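Local atomic coordinates of McyG protein (Microcystis aeruginosa PCC 7806, PDB entry 4R0M), a protein that belongs to the microcystin synthetase, binds phenylalanyl-adenylate in its adenylation domain and probably activates an aromatic acid for transfer to its peptidyl carrier domain. Residues 276-281 with 301-306; 308-313 with 359-364; 330-335 with 344-349. One frame throughout, in Å; residues are numbered along the deposited sequence.

All three contacts touch one bound phenylalanyl-adenylate (FA5), and all lie in the AMP-binding region of the chain. Contact 1 and contact 3 share a mixed sheet: strands 300-303 and 330-336 are neighbours in it, joined by probable hydrogen bonds such as L301 O to K331 N at 2.7 Å, and their contact centres are about 12 Å apart. Contact 2, centred about 11 Å from contact 1 and 10 Å from contact 3, adds helix 310-320 and the loop 359-364; contact 3 is nested within the chain loop that it closes. I313 of the helix bridges the three, packing on N303, L349 and F278. FA5 is further held by D421, T337 and K533.

Contact 1. Residues 276-281 with 301-306; sequences FAFSLI and LVNAGE. With FA5 (adenosine-5'-[phenylalaninyl-phosphate]), chain C.
Helix 275-282 packs here on the second strand of its own beta-alpha-beta unit, formed by strands 270-273 and 300-303, and the side chain of N303 shows how a polar residue can serve in such an interface. Its CB already points toward the helix, and CG, anti to the backbone N (chi1 -172°), then lays the amide over the F278 ring. N303 CB rests against the far end of that ring, 3.7 Å from F278 CZ. CG follows near F278 CE1, and the amide and ring planes are only 24° apart. At the tip, N303 ND2 sits 3.6 Å above the F278 ring plane, over its centre, and also makes a weak hydrogen bond to N275 OD1; the other branch, N303 OD1, touches V308 CG2. The F278 ring meets V302 O at its edge, while F278 CZ reaches L301 CG at 4.1 Å.

Further along, the chain meets the ligand. A304 CB packs on the phenyl ring of FA5, 3.5 Å from FA5 CE1, and G305 N comes within 3.0 Å of FA5 N7. G305 has backbone angles at which a CB would jam against the carbonyl O of A304. E306 runs back to the helix, its chain extended beyond CG. In the helix's first turn, F276 N donates to E306 OE1 over 2.8 Å, a short bond bent at the hydrogen (137°) that meets the oxygen nearly along its C-O axis.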
loop_
_atom_site.group_PDB
_atom_site.type_symbol
_atom_site.label_atom_id
_atom_site.label_comp_id
_atom_site.label_asym_id
_atom_site.label_seq_id
_atom_site.Cartn_x
_atom_site.Cartn_y
_atom_site.Cartn_z
ATOM N N PHE A 276 -3.320 -6.386 8.427
ATOM C CA PHE A 276 -3.555 -5.845 9.771
ATOM C C PHE A 276 -4.989 -5.356 9.983
ATOM O O PHE A 276 -5.540 -5.478 11.081
ATOM C CB PHE A 276 -2.540 -4.742 10.128
ATOM C CG PHE A 276 -2.774 -3.435 9.418
ATOM C CD1 PHE A 276 -3.703 -2.514 9.901
ATOM C CD2 PHE A 276 -2.053 -3.112 8.276
ATOM C CE1 PHE A 276 -3.920 -1.313 9.246
ATOM C CE2 PHE A 276 -2.260 -1.908 7.622
ATOM C CZ PHE A 276 -3.195 -1.008 8.107
ATOM N N ALA A 277 -5.588 -4.806 8.929
ATOM C CA ALA A 277 -6.943 -4.267 9.008
ATOM C C ALA A 277 -7.983 -5.372 9.193
ATOM O O ALA A 277 -8.993 -5.173 9.875
ATOM C CB ALA A 277 -7.252 -3.432 7.783
ATOM N N PHE A 278 -7.721 -6.532 8.593
ATOM C CA PHE A 278 -8.528 -7.730 8.826
ATOM C C PHE A 278 -8.499 -8.104 10.308
ATOM O O PHE A 278 -9.530 -8.445 10.888
ATOM C CB PHE A 278 -8.024 -8.903 7.977
ATOM C CG PHE A 278 -8.426 -8.833 6.530
ATOM C CD1 PHE A 278 -7.887 -7.869 5.680
ATOM C CD2 PHE A 278 -9.335 -9.749 6.006
ATOM C CE1 PHE A 278 -8.259 -7.813 4.345
ATOM C CE2 PHE A 278 -9.707 -9.698 4.669
ATOM C CZ PHE A 278 -9.169 -8.729 3.839
ATOM N N SER A 279 -7.311 -8.020 10.908
ATOM C CA SER A 279 -7.129 -8.275 12.334
ATOM C C SER A 279 -7.843 -7.237 13.200
ATOM O O SER A 279 -8.412 -7.584 14.235
ATOM C CB SER A 279 -5.639 -8.333 12.686
ATOM O OG SER A 279 -5.451 -8.641 14.055
ATOM N N LEU A 280 -7.817 -5.974 12.772
ATOM C CA LEU A 280 -8.536 -4.899 13.464
ATOM C C LEU A 280 -10.040 -5.165 13.530
ATOM O O LEU A 280 -10.698 -4.800 14.507
ATOM C CB LEU A 280 -8.285 -3.543 12.797
ATOM C CG LEU A 280 -6.914 -2.869 12.906
ATOM C CD1 LEU A 280 -6.867 -1.659 11.985
ATOM C CD2 LEU A 280 -6.592 -2.465 14.339
ATOM N N ILE A 281 -10.574 -5.793 12.483
ATOM C CA ILE A 281 -11.975 -6.217 12.460
ATOM C C ILE A 281 -12.178 -7.384 13.428
ATOM O O ILE A 281 -13.139 -7.392 14.201
ATOM C CB ILE A 281 -12.438 -6.601 11.032
ATOM C CG1 ILE A 281 -12.416 -5.378 10.097
ATOM C CG2 ILE A 281 -13.808 -7.278 11.054
ATOM C CD1 ILE A 281 -13.433 -4.295 10.409
ATOM N N LEU A 301 -12.907 -9.179 -2.016
ATOM C CA LEU A 301 -12.304 -8.512 -0.850
ATOM C C LEU A 301 -10.820 -8.808 -0.732
ATOM O O LEU A 301 -10.418 -9.853 -0.215
ATOM C CB LEU A 301 -13.038 -8.885 0.448
ATOM C CG LEU A 301 -12.649 -8.193 1.765
ATOM C CD1 LEU A 301 -12.633 -6.675 1.639
ATOM C CD2 LEU A 301 -13.583 -8.619 2.888
ATOM N N VAL A 302 -10.015 -7.862 -1.199
ATOM C CA VAL A 302 -8.578 -8.056 -1.332
ATOM C C VAL A 302 -7.832 -7.906 -0.007
ATOM O O VAL A 302 -7.953 -6.890 0.684
ATOM C CB VAL A 302 -7.983 -7.102 -2.392
ATOM C CG1 VAL A 302 -6.509 -7.400 -2.632
ATOM C CG2 VAL A 302 -8.762 -7.214 -3.692
ATOM N N ASN A 303 -7.085 -8.950 0.341
ATOM C CA ASN A 303 -6.068 -8.885 1.377
ATOM C C ASN A 303 -4.720 -8.830 0.665
ATOM O O ASN A 303 -4.258 -9.837 0.127
ATOM C CB ASN A 303 -6.149 -10.108 2.302
ATOM C CG ASN A 303 -5.232 -10.001 3.516
ATOM O OD1 ASN A 303 -4.132 -9.454 3.446
ATOM N ND2 ASN A 303 -5.684 -10.545 4.638
ATOM N N ALA A 304 -4.112 -7.644 0.644
ATOM C CA ALA A 304 -2.838 -7.427 -0.048
ATOM C C ALA A 304 -2.086 -6.215 0.491
ATOM O O ALA A 304 -2.685 -5.312 1.078
ATOM C CB ALA A 304 -3.061 -7.281 -1.547
ATOM N N GLY A 305 -0.777 -6.194 0.270
ATOM C CA GLY A 305 0.073 -5.115 0.765
ATOM C C GLY A 305 1.151 -5.608 1.711
ATOM O O GLY A 305 2.216 -5.002 1.818
ATOM N N GLU A 306 0.862 -6.709 2.401
ATOM C CA GLU A 306 1.794 -7.343 3.333
ATOM C C GLU A 306 1.460 -8.826 3.452
ATOM O O GLU A 306 0.424 -9.279 2.951
ATOM C CB GLU A 306 1.740 -6.673 4.714
ATOM C CG GLU A 306 0.432 -6.880 5.470
ATOM C CD GLU A 306 0.425 -6.243 6.849
ATOM O OE1 GLU A 306 -0.641 -6.250 7.499
ATOM O OE2 GLU A 306 1.474 -5.730 7.291
HETATM C C FA5 C . 2.242 -2.319 -2.100
HETATM O O FA5 C . 2.246 -2.445 -0.881
HETATM C CA FA5 C . 1.330 -3.172 -2.944
HETATM N N FA5 C . 1.571 -4.523 -2.498
HETATM C CB FA5 C . -0.152 -2.834 -2.729
HETATM C CG FA5 C . -1.221 -3.704 -3.403
HETATM C CD1 FA5 C . -0.980 -4.976 -3.924
HETATM C CD2 FA5 C . -2.528 -3.204 -3.491
HETATM C CE1 FA5 C . -2.007 -5.716 -4.523
HETATM C CE2 FA5 C . -3.564 -3.938 -4.080
HETATM C CZ FA5 C . -3.301 -5.203 -4.602
HETATM P P FA5 C . 4.712 -1.190 -2.256
HETATM O OP1 FA5 C . 4.794 -0.181 -1.142
HETATM O OP2 FA5 C . 5.528 -0.962 -3.503
HETATM O OP3 FA5 C . 3.158 -1.350 -2.700
HETATM O "O5'" FA5 C . 5.140 -2.606 -1.616
HETATM C "C5'" FA5 C . 5.249 -3.799 -2.388
HETATM C "C4'" FA5 C . 5.744 -4.911 -1.475
HETATM O "O4'" FA5 C . 4.788 -5.240 -0.459
HETATM C "C3'" FA5 C . 5.987 -6.214 -2.208
HETATM O "O3'" FA5 C . 7.253 -6.233 -2.865
HETATM C "C2'" FA5 C . 5.915 -7.222 -1.083
HETATM O "O2'" FA5 C . 7.169 -7.297 -0.396
HETATM C "C1'" FA5 C . 4.886 -6.632 -0.142
HETATM N N9 FA5 C . 3.586 -7.313 -0.371
HETATM C C8 FA5 C . 2.549 -6.814 -1.068
HETATM N N7 FA5 C . 1.503 -7.675 -1.093
HETATM C C5 FA5 C . 1.869 -8.770 -0.403
HETATM C C6 FA5 C . 1.247 -10.067 -0.037
HETATM N N6 FA5 C . -0.012 -10.375 -0.427
HETATM N N1 FA5 C . 1.977 -10.938 0.699
HETATM C C2 FA5 C . 3.236 -10.650 1.093
HETATM N N3 FA5 C . 3.860 -9.493 0.804
HETATM C C4 FA5 C . 3.245 -8.529 0.069
#

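Contact 2. Residues 308-313 with 359-364; sequences VSVKTI and SFVSLG. With FA5 (adenosine-5'-[phenylalaninyl-phosphate]), chain C.
A single methyl group, V361 CG2, is the bump that loop 359-364 presents to the start of helix 310-320. The hollow that receives it is built from V308 and V310: V361 CG2 lies 3.7 Å from V310 CG2 on the helix and 3.8 Å from V308 CG1, and V308 O closes in beside it. V308 and V361 cross at about a right angle, and V361 CG1 makes a looser contact with V308 CG1. At the S359 end V310 CG2 is itself a knob, pressed to 3.4 Å from the backbone oxygen S359 O. At the ligand end V308 and L363 slide past each other in opposite directions, V308 CG2 meeting L363 CD2 at 4.0 Å.

Both of these residues belong to the ligand pocket, where L363 CD1 comes within 3.5 Å of FA5 N6 and V308 CG2 approaches FA5 N6 at 3.9 Å. An alanine in place of V308 would remove both of its methyls and would probably loosen the seat of V361 as well as the apolar wall beside the adenine. S309 stands at the N-cap of the helix, and its OG is hydrogen-bonded to T312 OG1.

No hydrogen bond joins the two segments. Cohesion between them therefore rests on methyl-to-methyl and methyl-to-carbonyl packing, and what L363 and V308 together offer the adenine amino group FA5 N6 is a border of hydrocarbon.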
loop_
_atom_site.group_PDB
_atom_site.type_symbol
_atom_site.label_atom_id
_atom_site.label_comp_id
_atom_site.label_asym_id
_atom_site.label_seq_id
_atom_site.Cartn_x
_atom_site.Cartn_y
_atom_site.Cartn_z
ATOM N N VAL A 308 0.098 -12.299 4.331
ATOM C CA VAL A 308 -1.252 -12.685 4.735
ATOM C C VAL A 308 -1.181 -13.792 5.787
ATOM O O VAL A 308 -0.502 -14.803 5.591
ATOM C CB VAL A 308 -2.098 -13.148 3.521
ATOM C CG1 VAL A 308 -3.534 -13.438 3.933
ATOM C CG2 VAL A 308 -2.071 -12.101 2.411
ATOM N N SER A 309 -1.883 -13.588 6.898
ATOM C CA SER A 309 -1.897 -14.552 7.998
ATOM C C SER A 309 -3.062 -15.536 7.891
ATOM O O SER A 309 -4.230 -15.133 7.870
ATOM C CB SER A 309 -1.929 -13.825 9.345
ATOM O OG SER A 309 -2.179 -14.727 10.411
ATOM N N VAL A 310 -2.724 -16.823 7.830
ATOM C CA VAL A 310 -3.695 -17.921 7.757
ATOM C C VAL A 310 -4.721 -17.843 8.891
ATOM O O VAL A 310 -5.927 -17.901 8.645
ATOM C CB VAL A 310 -2.986 -19.301 7.783
ATOM C CG1 VAL A 310 -3.994 -20.444 7.747
ATOM C CG2 VAL A 310 -1.999 -19.430 6.632
ATOM N N LYS A 311 -4.234 -17.701 10.125
ATOM C CA LYS A 311 -5.089 -17.666 11.316
ATOM C C LYS A 311 -6.002 -16.443 11.368
ATOM O O LYS A 311 -7.124 -16.522 11.868
ATOM C CB LYS A 311 -4.249 -17.734 12.596
ATOM C CG LYS A 311 -3.598 -19.086 12.853
ATOM C CD LYS A 311 -3.132 -19.230 14.299
ATOM C CE LYS A 311 -1.867 -18.429 14.596
ATOM N NZ LYS A 311 -0.658 -18.979 13.921
ATOM N N THR A 312 -5.506 -15.319 10.855
ATOM C CA THR A 312 -6.257 -14.064 10.835
ATOM C C THR A 312 -7.396 -14.125 9.815
ATOM O O THR A 312 -8.523 -13.729 10.114
ATOM C CB THR A 312 -5.327 -12.859 10.557
ATOM O OG1 THR A 312 -4.263 -12.849 11.518
ATOM C CG2 THR A 312 -6.085 -11.538 10.642
ATOM N N ILE A 313 -7.095 -14.630 8.619
ATOM C CA ILE A 313 -8.104 -14.816 7.575
ATOM C C ILE A 313 -9.181 -15.816 8.000
ATOM O O ILE A 313 -10.377 -15.561 7.817
ATOM C CB ILE A 313 -7.466 -15.254 6.237
ATOM C CG1 ILE A 313 -6.773 -14.071 5.553
ATOM C CG2 ILE A 313 -8.511 -15.849 5.303
ATOM C CD1 ILE A 313 -7.713 -13.043 4.952
ATOM N N SER A 359 2.144 -22.625 6.222
ATOM C CA SER A 359 1.399 -21.600 6.858
ATOM C C SER A 359 1.334 -20.459 5.892
ATOM O O SER A 359 1.420 -19.314 6.281
ATOM C CB SER A 359 2.135 -21.156 8.126
ATOM O OG SER A 359 2.206 -22.187 9.099
ATOM N N PHE A 360 1.250 -20.782 4.618
ATOM C CA PHE A 360 1.260 -19.781 3.587
ATOM C C PHE A 360 -0.034 -19.769 2.815
ATOM O O PHE A 360 -0.554 -20.791 2.454
ATOM C CB PHE A 360 2.469 -19.973 2.694
ATOM C CG PHE A 360 3.759 -19.987 3.450
ATOM C CD1 PHE A 360 4.148 -18.896 4.175
ATOM C CD2 PHE A 360 4.554 -21.091 3.464
ATOM C CE1 PHE A 360 5.317 -18.892 4.881
ATOM C CE2 PHE A 360 5.712 -21.103 4.183
ATOM C CZ PHE A 360 6.098 -19.998 4.889
ATOM N N VAL A 361 -0.575 -18.584 2.640
ATOM C CA VAL A 361 -1.756 -18.355 1.868
ATOM C C VAL A 361 -1.448 -18.245 0.398
ATOM O O VAL A 361 -0.443 -17.705 0.030
ATOM C CB VAL A 361 -2.395 -17.080 2.320
ATOM C CG1 VAL A 361 -3.655 -16.828 1.557
ATOM C CG2 VAL A 361 -2.692 -17.176 3.786
ATOM N N SER A 362 -2.301 -18.794 -0.445
ATOM C CA SER A 362 -2.139 -18.626 -1.871
ATOM C C SER A 362 -2.532 -17.241 -2.290
ATOM O O SER A 362 -3.566 -16.755 -1.911
ATOM C CB SER A 362 -2.989 -19.626 -2.623
ATOM O OG SER A 362 -2.913 -19.446 -4.006
ATOM N N LEU A 363 -1.693 -16.636 -3.106
ATOM C CA LEU A 363 -1.958 -15.319 -3.679
ATOM C C LEU A 363 -2.379 -15.433 -5.149
ATOM O O LEU A 363 -2.428 -14.440 -5.880
ATOM C CB LEU A 363 -0.746 -14.395 -3.499
ATOM C CG LEU A 363 -0.174 -14.238 -2.082
ATOM C CD1 LEU A 363 0.979 -13.252 -2.085
ATOM C CD2 LEU A 363 -1.224 -13.812 -1.065
ATOM N N GLY A 364 -2.683 -16.660 -5.565
ATOM C CA GLY A 364 -3.304 -16.925 -6.857
ATOM C C GLY A 364 -2.390 -16.884 -8.062
ATOM O O GLY A 364 -1.165 -16.931 -7.937
HETATM C C FA5 C . 2.242 -2.319 -2.100
HETATM O O FA5 C . 2.246 -2.445 -0.881
HETATM C CA FA5 C . 1.330 -3.172 -2.944
HETATM N N FA5 C . 1.571 -4.523 -2.498
HETATM C CB FA5 C . -0.152 -2.834 -2.729
HETATM C CG FA5 C . -1.221 -3.704 -3.403
HETATM C CD1 FA5 C . -0.980 -4.976 -3.924
HETATM C CD2 FA5 C . -2.528 -3.204 -3.491
HETATM C CE1 FA5 C . -2.007 -5.716 -4.523
HETATM C CE2 FA5 C . -3.564 -3.938 -4.080
HETATM C CZ FA5 C . -3.301 -5.203 -4.602
HETATM P P FA5 C . 4.712 -1.190 -2.256
HETATM O OP1 FA5 C . 4.794 -0.181 -1.142
HETATM O OP2 FA5 C . 5.528 -0.962 -3.503
HETATM O OP3 FA5 C . 3.158 -1.350 -2.700
HETATM O "O5'" FA5 C . 5.140 -2.606 -1.616
HETATM C "C5'" FA5 C . 5.249 -3.799 -2.388
HETATM C "C4'" FA5 C . 5.744 -4.911 -1.475
HETATM O "O4'" FA5 C . 4.788 -5.240 -0.459
HETATM C "C3'" FA5 C . 5.987 -6.214 -2.208
HETATM O "O3'" FA5 C . 7.253 -6.233 -2.865
HETATM C "C2'" FA5 C . 5.915 -7.222 -1.083
HETATM O "O2'" FA5 C . 7.169 -7.297 -0.396
HETATM C "C1'" FA5 C . 4.886 -6.632 -0.142
HETATM N N9 FA5 C . 3.586 -7.313 -0.371
HETATM C C8 FA5 C . 2.549 -6.814 -1.068
HETATM N N7 FA5 C . 1.503 -7.675 -1.093
HETATM C C5 FA5 C . 1.869 -8.770 -0.403
HETATM C C6 FA5 C . 1.247 -10.067 -0.037
HETATM N N6 FA5 C . -0.012 -10.375 -0.427
HETATM N N1 FA5 C . 1.977 -10.938 0.699
HETATM C C2 FA5 C . 3.236 -10.650 1.093
HETATM N N3 FA5 C . 3.860 -9.493 0.804
HETATM C C4 FA5 C . 3.245 -8.529 0.069
#

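Contact 3. Residues 330-335 with 344-349; sequences IKPAFG and TWSAGL. With FA5 (adenosine-5'-[phenylalaninyl-phosphate]), chain C.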
loop_
_atom_site.group_PDB
_atom_site.type_symbol
_atom_site.label_atom_id
_atom_site.label_comp_id
_atom_site.label_asym_id
_atom_site.label_seq_id
_atom_site.Cartn_x
_atom_site.Cartn_y
_atom_site.Cartn_z
ATOM N N ILE A 330 -13.222 -13.353 -0.158
ATOM C CA ILE A 330 -11.894 -12.875 0.228
ATOM C C ILE A 330 -10.862 -13.270 -0.826
ATOM O O ILE A 330 -10.745 -14.444 -1.186
ATOM C CB ILE A 330 -11.475 -13.404 1.617
ATOM C CG1 ILE A 330 -12.458 -12.918 2.683
ATOM C CG2 ILE A 330 -10.052 -12.971 1.957
ATOM C CD1 ILE A 330 -12.256 -13.543 4.045
ATOM N N LYS A 331 -10.131 -12.273 -1.318
ATOM C CA LYS A 331 -9.131 -12.483 -2.360
ATOM C C LYS A 331 -7.738 -12.005 -1.924
ATOM O O LYS A 331 -7.382 -10.844 -2.135
ATOM C CB LYS A 331 -9.548 -11.787 -3.669
ATOM C CG LYS A 331 -10.957 -12.097 -4.172
ATOM C CD LYS A 331 -11.102 -13.540 -4.632
ATOM C CE LYS A 331 -12.300 -13.733 -5.549
ATOM N NZ LYS A 331 -13.597 -13.539 -4.846
ATOM N N PRO A 332 -6.946 -12.897 -1.296
ATOM C CA PRO A 332 -5.534 -12.583 -1.091
ATOM C C PRO A 332 -4.834 -12.392 -2.434
ATOM O O PRO A 332 -5.082 -13.148 -3.372
ATOM C CB PRO A 332 -4.988 -13.819 -0.363
ATOM C CG PRO A 332 -6.033 -14.871 -0.507
ATOM C CD PRO A 332 -7.333 -14.147 -0.622
ATOM N N ALA A 333 -3.981 -11.378 -2.531
ATOM C CA ALA A 333 -3.354 -11.035 -3.803
ATOM C C ALA A 333 -1.930 -10.538 -3.614
ATOM O O ALA A 333 -1.564 -10.074 -2.536
ATOM C CB ALA A 333 -4.183 -9.982 -4.521
ATOM N N PHE A 334 -1.128 -10.640 -4.669
ATOM C CA PHE A 334 0.186 -10.015 -4.675
ATOM C C PHE A 334 0.238 -8.860 -5.666
ATOM O O PHE A 334 -0.297 -8.948 -6.774
ATOM C CB PHE A 334 1.293 -11.027 -4.981
ATOM C CG PHE A 334 2.668 -10.418 -5.036
ATOM C CD1 PHE A 334 3.366 -10.131 -3.868
ATOM C CD2 PHE A 334 3.259 -10.119 -6.258
ATOM C CE1 PHE A 334 4.631 -9.561 -3.919
ATOM C CE2 PHE A 334 4.520 -9.545 -6.317
ATOM C CZ PHE A 334 5.208 -9.269 -5.145
ATOM N N GLY A 335 0.889 -7.781 -5.249
ATOM C CA GLY A 335 1.129 -6.635 -6.107
ATOM C C GLY A 335 2.204 -5.739 -5.527
ATOM O O GLY A 335 2.644 -5.932 -4.391
ATOM N N THR A 344 -1.134 -10.784 -9.242
ATOM C CA THR A 344 -1.754 -12.101 -9.083
ATOM C C THR A 344 -2.996 -11.969 -8.205
ATOM O O THR A 344 -3.041 -11.124 -7.311
ATOM C CB THR A 344 -0.803 -13.164 -8.475
ATOM O OG1 THR A 344 -0.573 -12.883 -7.088
ATOM C CG2 THR A 344 0.529 -13.228 -9.219
ATOM N N TRP A 345 -4.002 -12.799 -8.471
ATOM C CA TRP A 345 -5.251 -12.768 -7.713
ATOM C C TRP A 345 -5.680 -14.157 -7.352
ATOM O O TRP A 345 -5.665 -15.056 -8.195
ATOM C CB TRP A 345 -6.358 -12.084 -8.513
ATOM C CG TRP A 345 -6.009 -10.695 -8.996
ATOM C CD1 TRP A 345 -5.504 -10.331 -10.240
ATOM C CD2 TRP A 345 -6.129 -9.431 -8.252
ATOM N NE1 TRP A 345 -5.314 -8.976 -10.315
ATOM C CE2 TRP A 345 -5.665 -8.377 -9.159
ATOM C CE3 TRP A 345 -6.560 -9.081 -6.978
ATOM C CZ2 TRP A 345 -5.644 -7.041 -8.783
ATOM C CZ3 TRP A 345 -6.532 -7.732 -6.610
ATOM C CH2 TRP A 345 -6.082 -6.739 -7.492
ATOM N N SER A 346 -6.061 -14.346 -6.092
ATOM C CA SER A 346 -6.599 -15.620 -5.634
ATOM C C SER A 346 -7.984 -15.841 -6.230
ATOM O O SER A 346 -8.710 -14.881 -6.505
ATOM C CB SER A 346 -6.676 -15.648 -4.105
ATOM O OG SER A 346 -7.230 -16.862 -3.629
ATOM N N ALA A 347 -8.340 -17.106 -6.433
ATOM C CA ALA A 347 -9.681 -17.473 -6.879
ATOM C C ALA A 347 -10.690 -17.346 -5.737
ATOM O O ALA A 347 -11.900 -17.330 -5.966
ATOM C CB ALA A 347 -9.685 -18.887 -7.445
ATOM N N GLY A 348 -10.180 -17.245 -4.512
ATOM C CA GLY A 348 -11.013 -17.144 -3.319
ATOM C C GLY A 348 -10.647 -18.205 -2.303
ATOM O O GLY A 348 -10.135 -19.267 -2.662
ATOM N N LEU A 349 -10.911 -17.918 -1.032
ATOM C CA LEU A 349 -10.597 -18.854 0.047
ATOM C C LEU A 349 -11.815 -19.659 0.485
ATOM O O LEU A 349 -12.898 -19.104 0.686
ATOM C CB LEU A 349 -9.971 -18.125 1.239
ATOM C CG LEU A 349 -8.507 -17.716 1.063
ATOM C CD1 LEU A 349 -8.150 -16.609 2.036
ATOM C CD2 LEU A 349 -7.564 -18.901 1.224
HETATM C C FA5 C . 2.242 -2.319 -2.100
HETATM O O FA5 C . 2.246 -2.445 -0.881
HETATM C CA FA5 C . 1.330 -3.172 -2.944
HETATM N N FA5 C . 1.571 -4.523 -2.498
HETATM C CB FA5 C . -0.152 -2.834 -2.729
HETATM C CG FA5 C . -1.221 -3.704 -3.403
HETATM C CD1 FA5 C . -0.980 -4.976 -3.924
HETATM C CD2 FA5 C . -2.528 -3.204 -3.491
HETATM C CE1 FA5 C . -2.007 -5.716 -4.523
HETATM C CE2 FA5 C . -3.564 -3.938 -4.080
HETATM C CZ FA5 C . -3.301 -5.203 -4.602
HETATM P P FA5 C . 4.712 -1.190 -2.256
HETATM O OP1 FA5 C . 4.794 -0.181 -1.142
HETATM O OP2 FA5 C . 5.528 -0.962 -3.503
HETATM O OP3 FA5 C . 3.158 -1.350 -2.700
HETATM O "O5'" FA5 C . 5.140 -2.606 -1.616
HETATM C "C5'" FA5 C . 5.249 -3.799 -2.388
HETATM C "C4'" FA5 C . 5.744 -4.911 -1.475
HETATM O "O4'" FA5 C . 4.788 -5.240 -0.459
HETATM C "C3'" FA5 C . 5.987 -6.214 -2.208
HETATM O "O3'" FA5 C . 7.253 -6.233 -2.865
HETATM C "C2'" FA5 C . 5.915 -7.222 -1.083
HETATM O "O2'" FA5 C . 7.169 -7.297 -0.396
HETATM C "C1'" FA5 C . 4.886 -6.632 -0.142
HETATM N N9 FA5 C . 3.586 -7.313 -0.371
HETATM C C8 FA5 C . 2.549 -6.814 -1.068
HETATM N N7 FA5 C . 1.503 -7.675 -1.093
HETATM C C5 FA5 C . 1.869 -8.770 -0.403
HETATM C C6 FA5 C . 1.247 -10.067 -0.037
HETATM N N6 FA5 C . -0.012 -10.375 -0.427
HETATM N N1 FA5 C . 1.977 -10.938 0.699
HETATM C C2 FA5 C . 3.236 -10.650 1.093
HETATM N N3 FA5 C . 3.860 -9.493 0.804
HETATM C C4 FA5 C . 3.245 -8.529 0.069
#
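P332 and L349 form the apolar centre, the methyl L349 CD1 lying against the proline ring 3.7 Å from P332 CD, with the two side chains crossing obliquely. I330 CG2 reaches L349 CD1 at 4.1 Å, and S346 CB fills in beside P332 CG. A second apolar patch lies further along the strand, where A333 CB meets the six-membered part of the W345 indole, 3.5 Å from W345 CE3; this indole also meets the rings of F232 and F300.

Strands 330-336 and 341-345 form a beta hairpin within the mixed sheet of the adenylation domain; S346 and L349 follow its second strand. A333 and W345 form an antiparallel non-hydrogen-bonded pair; F334 and T344, the next pair, are hydrogen-bonded. T344 N gives F334 O a nearly straight bond (173°) lying in the carbonyl plane, whereas F334 N approaches T344 O from 40° above the carbonyl plane and bonds weakly to T344 OG1 as well. That hydroxyl has a stronger partner in L363 O.

Past the paired residues the second strand gives way to a turn. S346 N still donates to P332 O over 3.1 Å, and S346 OG accepts from G348 N in an ST turn. K331 lays its aliphatic chain along this turn, K331 CD 3.3 Å from S346 O, while its NZ bonds to R328 O and K299 O. Along the ligand side, G335 O accepts from FA5 N at 2.6 Å, and a CB on G335 would clash with FA5 CE1. A333 O takes a short but weak, bent bond (127°) from FA5 N6, the amino group of the adenine.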